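Local coordinates for protein aromatic-amino-acid transaminase TyrB (Burkholderia cenocepacia K56-2Valvano, PDB 4WD2) that probably catalyses the pyridoxal phosphate-dependent transfer of amino groups from aromatic amino acids to 2-oxo acids, at residues V117-L122 with F143-A148; G264-V269 with G281-A286; E371-Y376 with I400-K405. All blocks are in the same frame, centred on the assembly; numbering follows the deposited sequence.

Contact 1 of 3, residues V117-L122 with F143-A148; sequences VGADFL and FIFERA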
ATOM      1  N   VAL A 117      -9.227   2.614   0.007  1.00  9.09           N
ATOM      2  CA  VAL A 117      -9.239   3.936  -0.618  1.00  9.73           C
ATOM      3  C   VAL A 117     -10.677   4.400  -0.799  1.00  9.64           C
ATOM      4  O   VAL A 117     -11.004   5.559  -0.515  1.00  9.52           O
ATOM      5  CB  VAL A 117      -8.499   3.938  -1.982  1.00  8.59           C
ATOM      6  CG1 VAL A 117      -8.791   5.219  -2.748  1.00  7.16           C
ATOM      7  CG2 VAL A 117      -6.989   3.783  -1.767  1.00  8.84           C
ATOM      8  N   GLY A 118     -11.532   3.485  -1.255  1.00  9.29           N
ATOM      9  CA  GLY A 118     -12.949   3.764  -1.389  1.00  7.76           C
ATOM     10  C   GLY A 118     -13.603   4.139  -0.066  1.00  8.20           C
ATOM     11  O   GLY A 118     -14.344   5.122   0.009  1.00  8.65           O
ATOM     12  N   ALA A 119     -13.344   3.351   0.978  1.00  8.49           N
ATOM     13  CA  ALA A 119     -13.879   3.630   2.314  1.00  9.24           C
ATOM     14  C   ALA A 119     -13.447   4.997   2.852  1.00 10.32           C
ATOM     15  O   ALA A 119     -14.257   5.722   3.442  1.00 12.03           O
ATOM     16  CB  ALA A 119     -13.461   2.528   3.303  1.00  7.71           C
ATOM     17  N   ASP A 120     -12.175   5.340   2.670  1.00 10.33           N
ATOM     18  CA  ASP A 120     -11.653   6.611   3.173  1.00 11.73           C
ATOM     19  C   ASP A 120     -12.281   7.810   2.435  1.00 12.00           C
ATOM     20  O   ASP A 120     -12.597   8.832   3.046  1.00 12.85           O
ATOM     21  CB  ASP A 120     -10.120   6.651   3.055  1.00 12.13           C
ATOM     22  CG  ASP A 120      -9.413   5.839   4.151  1.00 14.24           C
ATOM     23  OD1 ASP A 120     -10.083   5.387   5.104  1.00 15.14           O
ATOM     24  OD2 ASP A 120      -8.178   5.673   4.069  1.00 15.04           O
ATOM     25  N   PHE A 121     -12.436   7.684   1.121  1.00 10.08           N
ATOM     26  CA  PHE A 121     -13.141   8.681   0.312  1.00 10.59           C
ATOM     27  C   PHE A 121     -14.600   8.818   0.761  1.00 10.92           C
ATOM     28  O   PHE A 121     -15.094   9.925   0.955  1.00 12.60           O
ATOM     29  CB  PHE A 121     -13.065   8.304  -1.184  1.00 10.90           C
ATOM     30  CG  PHE A 121     -14.073   9.019  -2.066  1.00 11.64           C
ATOM     31  CD1 PHE A 121     -13.891  10.349  -2.422  1.00 12.65           C
ATOM     32  CD2 PHE A 121     -15.181   8.350  -2.558  1.00 11.07           C
ATOM     33  CE1 PHE A 121     -14.810  11.003  -3.236  1.00 11.01           C
ATOM     34  CE2 PHE A 121     -16.103   8.998  -3.373  1.00 11.06           C
ATOM     35  CZ  PHE A 121     -15.914  10.323  -3.713  1.00 10.64           C
ATOM     36  N   LEU A 122     -15.283   7.690   0.931  1.00  9.47           N
ATOM     37  CA  LEU A 122     -16.684   7.700   1.339  1.00  9.72           C
ATOM     38  C   LEU A 122     -16.901   8.285   2.735  1.00 10.50           C
ATOM     39  O   LEU A 122     -17.869   9.006   2.958  1.00 11.43           O
ATOM     40  CB  LEU A 122     -17.265   6.288   1.281  1.00  9.68           C
ATOM     41  CG  LEU A 122     -17.523   5.677  -0.100  1.00  9.08           C
ATOM     42  CD1 LEU A 122     -17.970   4.236   0.041  1.00  9.31           C
ATOM     43  CD2 LEU A 122     -18.560   6.489  -0.877  1.00  8.94           C
ATOM     44  N   PHE A 143     -13.777  -5.307   9.256  1.00 11.80           N
ATOM     45  CA  PHE A 143     -12.571  -4.731   9.828  1.00 12.20           C
ATOM     46  C   PHE A 143     -12.158  -3.453   9.098  1.00 12.45           C
ATOM     47  O   PHE A 143     -11.941  -2.416   9.727  1.00 14.65           O
ATOM     48  CB  PHE A 143     -11.429  -5.753   9.804  1.00 13.90           C
ATOM     49  CG  PHE A 143     -10.260  -5.386  10.685  1.00 15.65           C
ATOM     50  CD1 PHE A 143      -9.124  -4.801  10.148  1.00 16.50           C
ATOM     51  CD2 PHE A 143     -10.296  -5.632  12.050  1.00 18.63           C
ATOM     52  CE1 PHE A 143      -8.050  -4.470  10.952  1.00 17.37           C
ATOM     53  CE2 PHE A 143      -9.217  -5.300  12.862  1.00 19.73           C
ATOM     54  CZ  PHE A 143      -8.097  -4.716  12.310  1.00 18.70           C
ATOM     55  N   ILE A 144     -12.070  -3.522   7.773  1.00  9.95           N
ATOM     56  CA  ILE A 144     -11.663  -2.370   6.975  1.00  8.93           C
ATOM     57  C   ILE A 144     -12.628  -1.195   7.157  1.00 10.35           C
ATOM     58  O   ILE A 144     -12.204  -0.076   7.438  1.00 11.87           O
ATOM     59  CB  ILE A 144     -11.551  -2.738   5.475  1.00 10.60           C
ATOM     60  CG1 ILE A 144     -10.385  -3.703   5.249  1.00 12.19           C
ATOM     61  CG2 ILE A 144     -11.345  -1.497   4.623  1.00  9.97           C
ATOM     62  CD1 ILE A 144     -10.312  -4.261   3.826  1.00 12.30           C
ATOM     63  N   PHE A 145     -13.929  -1.437   7.035  1.00 10.23           N
ATOM     64  CA  PHE A 145     -14.877  -0.325   7.089  1.00 10.18           C
ATOM     65  C   PHE A 145     -15.105   0.225   8.504  1.00  9.33           C
ATOM     66  O   PHE A 145     -15.263   1.434   8.681  1.00 10.29           O
ATOM     67  CB  PHE A 145     -16.195  -0.744   6.438  1.00 11.07           C
ATOM     68  CG  PHE A 145     -16.131  -0.740   4.941  1.00 11.58           C
ATOM     69  CD1 PHE A 145     -16.395   0.417   4.228  1.00 11.31           C
ATOM     70  CD2 PHE A 145     -15.764  -1.880   4.248  1.00 11.72           C
ATOM     71  CE1 PHE A 145     -16.320   0.429   2.842  1.00 11.34           C
ATOM     72  CE2 PHE A 145     -15.679  -1.871   2.863  1.00 11.32           C
ATOM     73  CZ  PHE A 145     -15.960  -0.721   2.161  1.00 10.99           C
ATOM     74  N   GLU A 146     -15.090  -0.631   9.516  1.00 10.48           N
ATOM     75  CA  GLU A 146     -15.176  -0.128  10.885  1.00 12.14           C
ATOM     76  C   GLU A 146     -13.927   0.692  11.260  1.00 12.60           C
ATOM     77  O   GLU A 146     -14.034   1.742  11.893  1.00 11.11           O
ATOM     78  CB  GLU A 146     -15.381  -1.280  11.875  1.00 13.66           C
ATOM     79  CG  GLU A 146     -16.792  -1.854  11.886  1.00 13.10           C
ATOM     80  CD  GLU A 146     -17.021  -2.828  13.033  1.00 16.33           C
ATOM     81  OE1 GLU A 146     -16.034  -3.191  13.713  1.00 17.52           O
ATOM     82  OE2 GLU A 146     -18.184  -3.226  13.262  1.00 15.84           O
ATOM     83  N   ARG A 147     -12.743   0.231  10.863  1.00 11.12           N
ATOM     84  CA  ARG A 147     -11.521   0.980  11.153  1.00 13.07           C
ATOM     85  C   ARG A 147     -11.444   2.270  10.326  1.00 13.82           C
ATOM     86  O   ARG A 147     -10.745   3.207  10.698  1.00 15.33           O
ATOM     87  CB  ARG A 147     -10.287   0.106  10.909  1.00 12.22           C
ATOM     88  CG  ARG A 147     -10.094  -0.997  11.948  1.00 12.25           C
ATOM     89  CD  ARG A 147      -9.747  -0.406  13.315  1.00 14.68           C
ATOM     90  NE  ARG A 147      -9.569  -1.427  14.345  1.00 16.57           N
ATOM     91  CZ  ARG A 147      -8.403  -1.979  14.670  1.00 18.07           C
ATOM     92  NH1 ARG A 147      -8.347  -2.901  15.621  1.00 20.66           N
ATOM     93  NH2 ARG A 147      -7.294  -1.621  14.045  1.00 17.36           N
ATOM     94  N   ALA A 148     -12.184   2.314   9.220  1.00 13.43           N
ATOM     95  CA  ALA A 148     -12.291   3.520   8.395  1.00 13.75           C
ATOM     96  C   ALA A 148     -13.319   4.516   8.950  1.00 14.35           C
ATOM     97  O   ALA A 148     -13.472   5.625   8.428  1.00 15.67           O
ATOM     98  CB  ALA A 148     -12.650   3.146   6.966  1.00 13.51           C
TER
HETATM   99  O   HOH W   1     -11.506   6.674   6.818  1.00 11.03           O

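Contact 2 of 3, residues G264-V269 with G281-A286; sequences GGLSVV and GQLAGA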
ATOM      1  N   GLY A 264      -4.650  -4.482  -7.860  1.00 10.12           N
ATOM      2  CA  GLY A 264      -6.089  -4.396  -7.977  1.00  8.64           C
ATOM      3  C   GLY A 264      -6.494  -3.065  -8.567  1.00  8.42           C
ATOM      4  O   GLY A 264      -5.636  -2.266  -8.954  1.00  8.69           O
ATOM      5  N   GLY A 265      -7.799  -2.824  -8.651  1.00  7.51           N
ATOM      6  CA  GLY A 265      -8.291  -1.540  -9.110  1.00  6.33           C
ATOM      7  C   GLY A 265      -9.465  -1.034  -8.296  1.00  6.05           C
ATOM      8  O   GLY A 265     -10.182  -1.809  -7.657  1.00  7.66           O
ATOM      9  N   LEU A 266      -9.650   0.279  -8.307  1.00  7.17           N
ATOM     10  CA  LEU A 266     -10.857   0.887  -7.774  1.00  7.12           C
ATOM     11  C   LEU A 266     -11.479   1.744  -8.865  1.00  8.10           C
ATOM     12  O   LEU A 266     -10.815   2.605  -9.439  1.00  9.07           O
ATOM     13  CB  LEU A 266     -10.564   1.733  -6.530  1.00  7.38           C
ATOM     14  CG  LEU A 266     -11.764   2.504  -5.967  1.00  8.64           C
ATOM     15  CD1 LEU A 266     -12.887   1.565  -5.538  1.00  7.83           C
ATOM     16  CD2 LEU A 266     -11.340   3.410  -4.802  1.00  9.28           C
ATOM     17  N   SER A 267     -12.754   1.500  -9.153  1.00  7.35           N
ATOM     18  CA  SER A 267     -13.480   2.318 -10.111  1.00  8.20           C
ATOM     19  C   SER A 267     -14.725   2.899  -9.471  1.00 10.27           C
ATOM     20  O   SER A 267     -15.444   2.209  -8.741  1.00 10.10           O
ATOM     21  CB  SER A 267     -13.865   1.507 -11.349  1.00  7.93           C
ATOM     22  OG  SER A 267     -12.721   1.109 -12.076  1.00  9.96           O
ATOM     23  N   VAL A 268     -14.980   4.171  -9.754  1.00 11.42           N
ATOM     24  CA  VAL A 268     -16.211   4.809  -9.308  1.00 10.13           C
ATOM     25  C   VAL A 268     -16.966   5.352 -10.522  1.00 10.48           C
ATOM     26  O   VAL A 268     -16.403   6.092 -11.332  1.00 10.69           O
ATOM     27  CB  VAL A 268     -15.924   5.934  -8.293  1.00  9.28           C
ATOM     28  CG1 VAL A 268     -17.225   6.524  -7.764  1.00  8.37           C
ATOM     29  CG2 VAL A 268     -15.079   5.402  -7.145  1.00  9.06           C
ATOM     30  N   VAL A 269     -18.232   4.956 -10.650  1.00  9.79           N
ATOM     31  CA  VAL A 269     -19.083   5.387 -11.754  1.00  9.92           C
ATOM     32  C   VAL A 269     -19.893   6.601 -11.333  1.00 10.71           C
ATOM     33  O   VAL A 269     -20.657   6.531 -10.371  1.00 12.79           O
ATOM     34  CB  VAL A 269     -20.040   4.272 -12.195  1.00 10.63           C
ATOM     35  CG1 VAL A 269     -20.860   4.712 -13.402  1.00 11.20           C
ATOM     36  CG2 VAL A 269     -19.271   2.993 -12.491  1.00  9.98           C
ATOM     37  N   GLY A 281      -9.728  12.891  -8.375  1.00 12.12           N
ATOM     38  CA  GLY A 281      -8.819  13.731  -7.617  1.00 10.86           C
ATOM     39  C   GLY A 281      -8.890  13.470  -6.123  1.00 11.07           C
ATOM     40  O   GLY A 281      -7.871  13.515  -5.429  1.00 11.07           O
ATOM     41  N   GLN A 282     -10.092  13.210  -5.612  1.00 10.58           N
ATOM     42  CA  GLN A 282     -10.244  12.973  -4.183  1.00 11.15           C
ATOM     43  C   GLN A 282      -9.852  11.545  -3.821  1.00 11.16           C
ATOM     44  O   GLN A 282      -9.455  11.278  -2.688  1.00 11.40           O
ATOM     45  CB  GLN A 282     -11.674  13.278  -3.722  1.00 10.58           C
ATOM     46  CG  GLN A 282     -12.067  14.752  -3.878  1.00 11.53           C
ATOM     47  CD  GLN A 282     -11.141  15.704  -3.127  1.00 13.65           C
ATOM     48  OE1 GLN A 282     -10.481  15.323  -2.152  1.00 13.99           O
ATOM     49  NE2 GLN A 282     -11.091  16.953  -3.578  1.00 15.11           N
ATOM     50  N   LEU A 283      -9.958  10.630  -4.778  1.00 11.81           N
ATOM     51  CA  LEU A 283      -9.441   9.284  -4.564  1.00 12.22           C
ATOM     52  C   LEU A 283      -7.905   9.337  -4.501  1.00 12.39           C
ATOM     53  O   LEU A 283      -7.287   8.670  -3.668  1.00 11.19           O
ATOM     54  CB  LEU A 283      -9.924   8.333  -5.660  1.00 10.95           C
ATOM     55  CG  LEU A 283     -11.431   8.034  -5.704  1.00  9.77           C
ATOM     56  CD1 LEU A 283     -11.782   7.273  -6.973  1.00  9.72           C
ATOM     57  CD2 LEU A 283     -11.891   7.250  -4.469  1.00  8.03           C
ATOM     58  N   ALA A 284      -7.297  10.148  -5.369  1.00 12.26           N
ATOM     59  CA  ALA A 284      -5.856  10.413  -5.292  1.00 12.19           C
ATOM     60  C   ALA A 284      -5.495  11.044  -3.941  1.00 12.79           C
ATOM     61  O   ALA A 284      -4.439  10.762  -3.383  1.00 14.71           O
ATOM     62  CB  ALA A 284      -5.413  11.318  -6.440  1.00 10.54           C
ATOM     63  N   GLY A 285      -6.382  11.898  -3.428  1.00 12.34           N
ATOM     64  CA  GLY A 285      -6.235  12.480  -2.102  1.00 10.97           C
ATOM     65  C   GLY A 285      -6.180  11.426  -1.010  1.00 11.90           C
ATOM     66  O   GLY A 285      -5.377  11.522  -0.085  1.00 13.37           O
ATOM     67  N   ALA A 286      -7.033  10.414  -1.111  1.00 10.08           N
ATOM     68  CA  ALA A 286      -7.035   9.323  -0.145  1.00 10.33           C
ATOM     69  C   ALA A 286      -5.719   8.556  -0.209  1.00 10.33           C
ATOM     70  O   ALA A 286      -5.145   8.194   0.820  1.00 11.74           O
ATOM     71  CB  ALA A 286      -8.211   8.386  -0.396  1.00 10.48           C
TER

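Contact 3 of 3, residues E371-Y376 with I400-K405; sequences EVHGVY and IGKVLK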
ATOM      1  N   GLU A 371     -10.536 -34.640  12.674  1.00 13.70           N
ATOM      2  CA  GLU A 371      -9.940 -35.584  13.607  1.00 21.00           C
ATOM      3  C   GLU A 371     -10.039 -37.021  13.119  1.00 15.31           C
ATOM      4  O   GLU A 371      -9.086 -37.791  13.237  1.00 16.26           O
ATOM      5  CB  GLU A 371     -10.594 -35.451  14.984  1.00 22.88           C
ATOM      6  CG  GLU A 371     -10.419 -34.076  15.635  1.00 24.65           C
ATOM      7  CD  GLU A 371      -8.963 -33.736  15.939  1.00 27.40           C
ATOM      8  OE1 GLU A 371      -8.185 -34.645  16.299  1.00 28.83           O
ATOM      9  OE2 GLU A 371      -8.593 -32.552  15.810  1.00 28.92           O
ATOM     10  N   VAL A 372     -11.183 -37.387  12.558  1.00 12.71           N
ATOM     11  CA  VAL A 372     -11.384 -38.762  12.103  1.00 12.91           C
ATOM     12  C   VAL A 372     -10.889 -38.973  10.672  1.00 12.46           C
ATOM     13  O   VAL A 372     -10.233 -39.967  10.384  1.00 12.68           O
ATOM     14  CB  VAL A 372     -12.869 -39.176  12.188  1.00 13.12           C
ATOM     15  CG1 VAL A 372     -13.047 -40.634  11.777  1.00 13.43           C
ATOM     16  CG2 VAL A 372     -13.386 -38.967  13.598  1.00 13.69           C
ATOM     17  N   HIS A 373     -11.175 -38.033   9.778  1.00 14.87           N
ATOM     18  CA  HIS A 373     -10.932 -38.276   8.358  1.00 14.10           C
ATOM     19  C   HIS A 373      -9.766 -37.473   7.784  1.00 14.04           C
ATOM     20  O   HIS A 373      -9.484 -37.558   6.591  1.00 14.25           O
ATOM     21  CB  HIS A 373     -12.207 -37.993   7.562  1.00 13.15           C
ATOM     22  CG  HIS A 373     -13.385 -38.795   8.021  1.00 13.79           C
ATOM     23  ND1 HIS A 373     -13.607 -40.091   7.613  1.00 11.99           N
ATOM     24  CD2 HIS A 373     -14.395 -38.488   8.870  1.00 12.85           C
ATOM     25  CE1 HIS A 373     -14.706 -40.549   8.185  1.00 14.42           C
ATOM     26  NE2 HIS A 373     -15.203 -39.595   8.953  1.00 13.75           N
ATOM     27  N   GLY A 374      -9.084 -36.711   8.634  1.00 13.42           N
ATOM     28  CA  GLY A 374      -7.939 -35.922   8.209  1.00 11.17           C
ATOM     29  C   GLY A 374      -8.208 -34.908   7.106  1.00 12.01           C
ATOM     30  O   GLY A 374      -7.304 -34.546   6.357  1.00 11.95           O
ATOM     31  N   VAL A 375      -9.453 -34.453   6.992  1.00 12.15           N
ATOM     32  CA  VAL A 375      -9.813 -33.450   5.995  1.00 11.56           C
ATOM     33  C   VAL A 375     -10.118 -32.128   6.698  1.00 12.26           C
ATOM     34  O   VAL A 375     -10.967 -32.073   7.593  1.00 12.66           O
ATOM     35  CB  VAL A 375     -11.024 -33.895   5.145  1.00 11.78           C
ATOM     36  CG1 VAL A 375     -11.574 -32.730   4.319  1.00 10.81           C
ATOM     37  CG2 VAL A 375     -10.636 -35.058   4.236  1.00 11.87           C
ATOM     38  N   TYR A 376      -9.421 -31.068   6.293  1.00 10.29           N
ATOM     39  CA  TYR A 376      -9.457 -29.806   7.027  1.00 11.77           C
ATOM     40  C   TYR A 376     -10.234 -28.698   6.300  1.00 12.16           C
ATOM     41  O   TYR A 376      -9.838 -28.256   5.218  1.00 11.45           O
ATOM     42  CB  TYR A 376      -8.025 -29.315   7.305  1.00 11.31           C
ATOM     43  CG  TYR A 376      -7.212 -30.140   8.289  1.00 12.46           C
ATOM     44  CD1 TYR A 376      -6.889 -31.473   8.032  1.00 12.52           C
ATOM     45  CD2 TYR A 376      -6.726 -29.570   9.458  1.00 13.27           C
ATOM     46  CE1 TYR A 376      -6.125 -32.221   8.933  1.00 12.99           C
ATOM     47  CE2 TYR A 376      -5.956 -30.305  10.364  1.00 12.83           C
ATOM     48  CZ  TYR A 376      -5.660 -31.628  10.094  1.00 14.03           C
ATOM     49  OH  TYR A 376      -4.905 -32.355  10.997  1.00 11.87           O
ATOM     50  N   ILE A 400     -16.671 -36.616   3.717  1.00 14.98           N
ATOM     51  CA  ILE A 400     -17.861 -35.801   3.945  1.00 14.65           C
ATOM     52  C   ILE A 400     -19.140 -36.637   3.851  1.00 15.78           C
ATOM     53  O   ILE A 400     -20.067 -36.462   4.647  1.00 15.46           O
ATOM     54  CB  ILE A 400     -17.921 -34.623   2.946  1.00 14.17           C
ATOM     55  CG1 ILE A 400     -16.775 -33.648   3.217  1.00 13.85           C
ATOM     56  CG2 ILE A 400     -19.250 -33.888   3.035  1.00 14.03           C
ATOM     57  CD1 ILE A 400     -16.788 -32.448   2.304  1.00 13.63           C
ATOM     58  N   GLY A 401     -19.180 -37.558   2.888  1.00 16.61           N
ATOM     59  CA  GLY A 401     -20.304 -38.469   2.750  1.00 16.56           C
ATOM     60  C   GLY A 401     -20.541 -39.285   4.008  1.00 17.72           C
ATOM     61  O   GLY A 401     -21.673 -39.409   4.467  1.00 18.61           O
ATOM     62  N   LYS A 402     -19.470 -39.839   4.573  1.00 18.12           N
ATOM     63  CA  LYS A 402     -19.574 -40.613   5.810  1.00 17.30           C
ATOM     64  C   LYS A 402     -20.023 -39.747   6.983  1.00 16.55           C
ATOM     65  O   LYS A 402     -20.872 -40.159   7.767  1.00 16.04           O
ATOM     66  CB  LYS A 402     -18.240 -41.283   6.142  1.00 17.25           C
ATOM     67  CG  LYS A 402     -17.904 -42.463   5.250  1.00 17.17           C
ATOM     68  CD  LYS A 402     -16.537 -43.019   5.581  1.00 18.19           C
ATOM     69  CE  LYS A 402     -16.166 -44.167   4.661  1.00 19.75           C
ATOM     70  NZ  LYS A 402     -14.707 -44.471   4.732  1.00 21.87           N
ATOM     71  N   VAL A 403     -19.457 -38.547   7.100  1.00 16.54           N
ATOM     72  CA  VAL A 403     -19.816 -37.657   8.203  1.00 17.57           C
ATOM     73  C   VAL A 403     -21.282 -37.223   8.106  1.00 18.83           C
ATOM     74  O   VAL A 403     -22.013 -37.257   9.100  1.00 21.24           O
ATOM     75  CB  VAL A 403     -18.899 -36.411   8.251  1.00 15.30           C
ATOM     76  CG1 VAL A 403     -19.399 -35.419   9.283  1.00 12.42           C
ATOM     77  CG2 VAL A 403     -17.468 -36.824   8.576  1.00 14.17           C
ATOM     78  N   LEU A 404     -21.721 -36.839   6.911  1.00 17.68           N
ATOM     79  CA  LEU A 404     -23.116 -36.451   6.713  1.00 18.89           C
ATOM     80  C   LEU A 404     -24.077 -37.617   6.975  1.00 18.70           C
ATOM     81  O   LEU A 404     -25.105 -37.447   7.628  1.00 19.17           O
ATOM     82  CB  LEU A 404     -23.338 -35.914   5.294  1.00 19.93           C
ATOM     83  CG  LEU A 404     -22.844 -34.509   4.925  1.00 19.30           C
ATOM     84  CD1 LEU A 404     -23.113 -34.224   3.458  1.00 19.26           C
ATOM     85  CD2 LEU A 404     -23.504 -33.454   5.796  1.00 20.51           C
ATOM     86  N   LYS A 405     -23.741 -38.794   6.460  1.00 18.44           N
ATOM     87  CA  LYS A 405     -24.602 -39.967   6.598  1.00 20.32           C
ATOM     88  C   LYS A 405     -24.769 -40.390   8.050  1.00 22.05           C
ATOM     89  O   LYS A 405     -25.864 -40.744   8.483  1.00 23.19           O
ATOM     90  CB  LYS A 405     -24.041 -41.137   5.786  1.00 20.20           C
ATOM     91  CG  LYS A 405     -24.852 -42.415   5.902  1.00 21.71           C
ATOM     92  CD  LYS A 405     -26.242 -42.252   5.303  1.00 23.44           C
ATOM     93  CE  LYS A 405     -27.044 -43.525   5.453  1.00 25.17           C
ATOM     94  NZ  LYS A 405     -28.346 -43.467   4.726  1.00 26.70           N
TER

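Contact 1 of 3, residues V117-L122 with F143-A148
Ala119 presents its single methyl group to Phe145 and Ala148 of 143-148. Its CB lies 3.6 Å from Phe145 CE1, and CD1 of the same ring is almost as near. The methyl meets the ring obliquely. Phe145 CG stands anti to the carbonyl carbon (chi1 -77°). With chi2 at -87°, the ring swings across the gap to the helix of Ala119, although its CB does not aim there. The ring is buried, and Phe150, Val152 and Leu184 also pack on it.

Ala148 comes at the same methyl from another direction. Its CB is 3.8 Å from Ala119 CB. The close approach of the backbones is consistent with the small size of these two residues: the CA atoms of Ala119 and Ala148 are 6.3 Å apart.

The polar side of the contact runs through one water. It donates to Asp120 OD1 at 2.6 Å and to Ala148 O at 2.7 Å. The water thus links the Asp120 carboxylate to the backbone of Ala148. OD1 is gripped twice, since Lys116 forms a salt bridge to it. The lysine would be expected to stabilise the carboxylate charge.

On the far side of helix 141-147, Arg147 CG lies over the Phe143 ring, and Phe143 CZ sits 3.5 Å above the plane of the Arg147 guanidinium. Arg288 of the second subunit makes a cation-pi contact with Phe143. This face of the helix therefore meets the dimer interface.

Helix 141-147 is the connection of a beta-alpha-beta crossover between parallel strands 131-135 and 152-159. Its packing beside helix 110-125, over the mixed sheet, fits the large domain of a fold-type I aminotransferase.

Contact 2 of 3, residues G264-V269 with G281-A286
Leu266, Val268 and Leu283 meet through methyl groups alone, so no ring or other flat group has a face or edge in this contact. The one planar side chain of the two segments, the amide of Gln282, turns to other partners. Its OE1 bonds to Arg124. Its NE2 bonds to the backbone O of Asp14 of the second subunit.

Leu283 is the helix residue that reaches the strand, and it does so with both ends of its fork. CD2 touches Leu266 CD2 at 3.9 Å, and CD1 touches Val268 CG2 at 3.8 Å. The fork thus straddles two residues that stand two places apart on the strand and point to the same side. Ser267, between them, points away and bonds through OG to Thr105.

In Leu283 the first torsion sets CG anti to the carbonyl carbon (chi1 -66°), which sends the fork out from the helix to the strand. Leu266 has the other common form, with CG anti to the backbone N (chi1 175°). The two leucine side chains cross at about a right angle.

All three residues are buried, and the contact is purely apolar. The backbones stay well apart, with 9.1 Å between the CA atoms of Leu266 and Leu283, so the contact is made by side chains alone.

Strand 264-269 runs antiparallel to both its neighbours, 103-108 and 246-251, in the mixed sheet. Helix 273-288 follows it in the chain and folds back over the sheet. Leu283 also reaches Leu106 of strand 103-108. Helix 110-125 packs on the same cluster, with Ala114 and Val117 on Leu266 and Phe121 on Leu283.

Contact 3 of 3, residues E371-Y376 with I400-K405
His373 has its CG beside the backbone N (chi1 -57°) and turns its ring by chi2 of -83°, which carries the imidazole to Lys402 and Val403. Val403 places CG2 anti to its own carbonyl carbon, and this is the methyl that the ring meets. Val403 CG2 lies 3.5 Å from His373 CD2, and NE2 is nearly as close. The histidine and valine side chains run antiparallel alongside one another.

Lys402 uses its aliphatic part. Its chain is extended beyond CG, and CD passes 4.0 Å from His373 CE1. Both neighbours approach the ring obliquely. Within its own segment, Val372 CG1 lies 3.7 Å above the His373 ring plane, near the ring's margin. Ala399 also touches the histidine.

Gly374 follows with positive phi, a conformation that favours glycine. It is the first residue to leave helical angles, and it leads into strand 375-376. That short strand runs parallel to 37-38.

The lysine ammonium does not bind the imidazole. Lys402 NZ forms a salt bridge with Asp398, one turn earlier in helix 393-405, and stays 5.4 Å from His373 ND1. The nearby positive charge might disfavour protonation of His373, though Asp398 should offset part of this. Between the two segments the contact therefore rests on van der Waals packing of an imidazole against aliphatic carbons.

How the contacts relate
Contacts 1 and 2 touch and belong to one packed region, probably of the large domain. Their centres are 13 Å apart, and helix 110-125 is shared ground: Phe121 CB lies 3.6 Å from Leu283 CD2, and Val117 CG1 lies 3.7 Å from Leu266 CD2. Both also reach the second subunit, where Phe143 of contact 1 packs on Gly285 of the other chain. Strand 264-269 pairs with 246-251, the strand just before Lys254, which carries pyridoxal phosphate as a Schiff base. Contact 2 thus shares a sheet with the strand preceding the cofactor lysine. Contact 3 stands apart, with its centre 39 Å from that of contact 1 and 46 Å from that of contact 2.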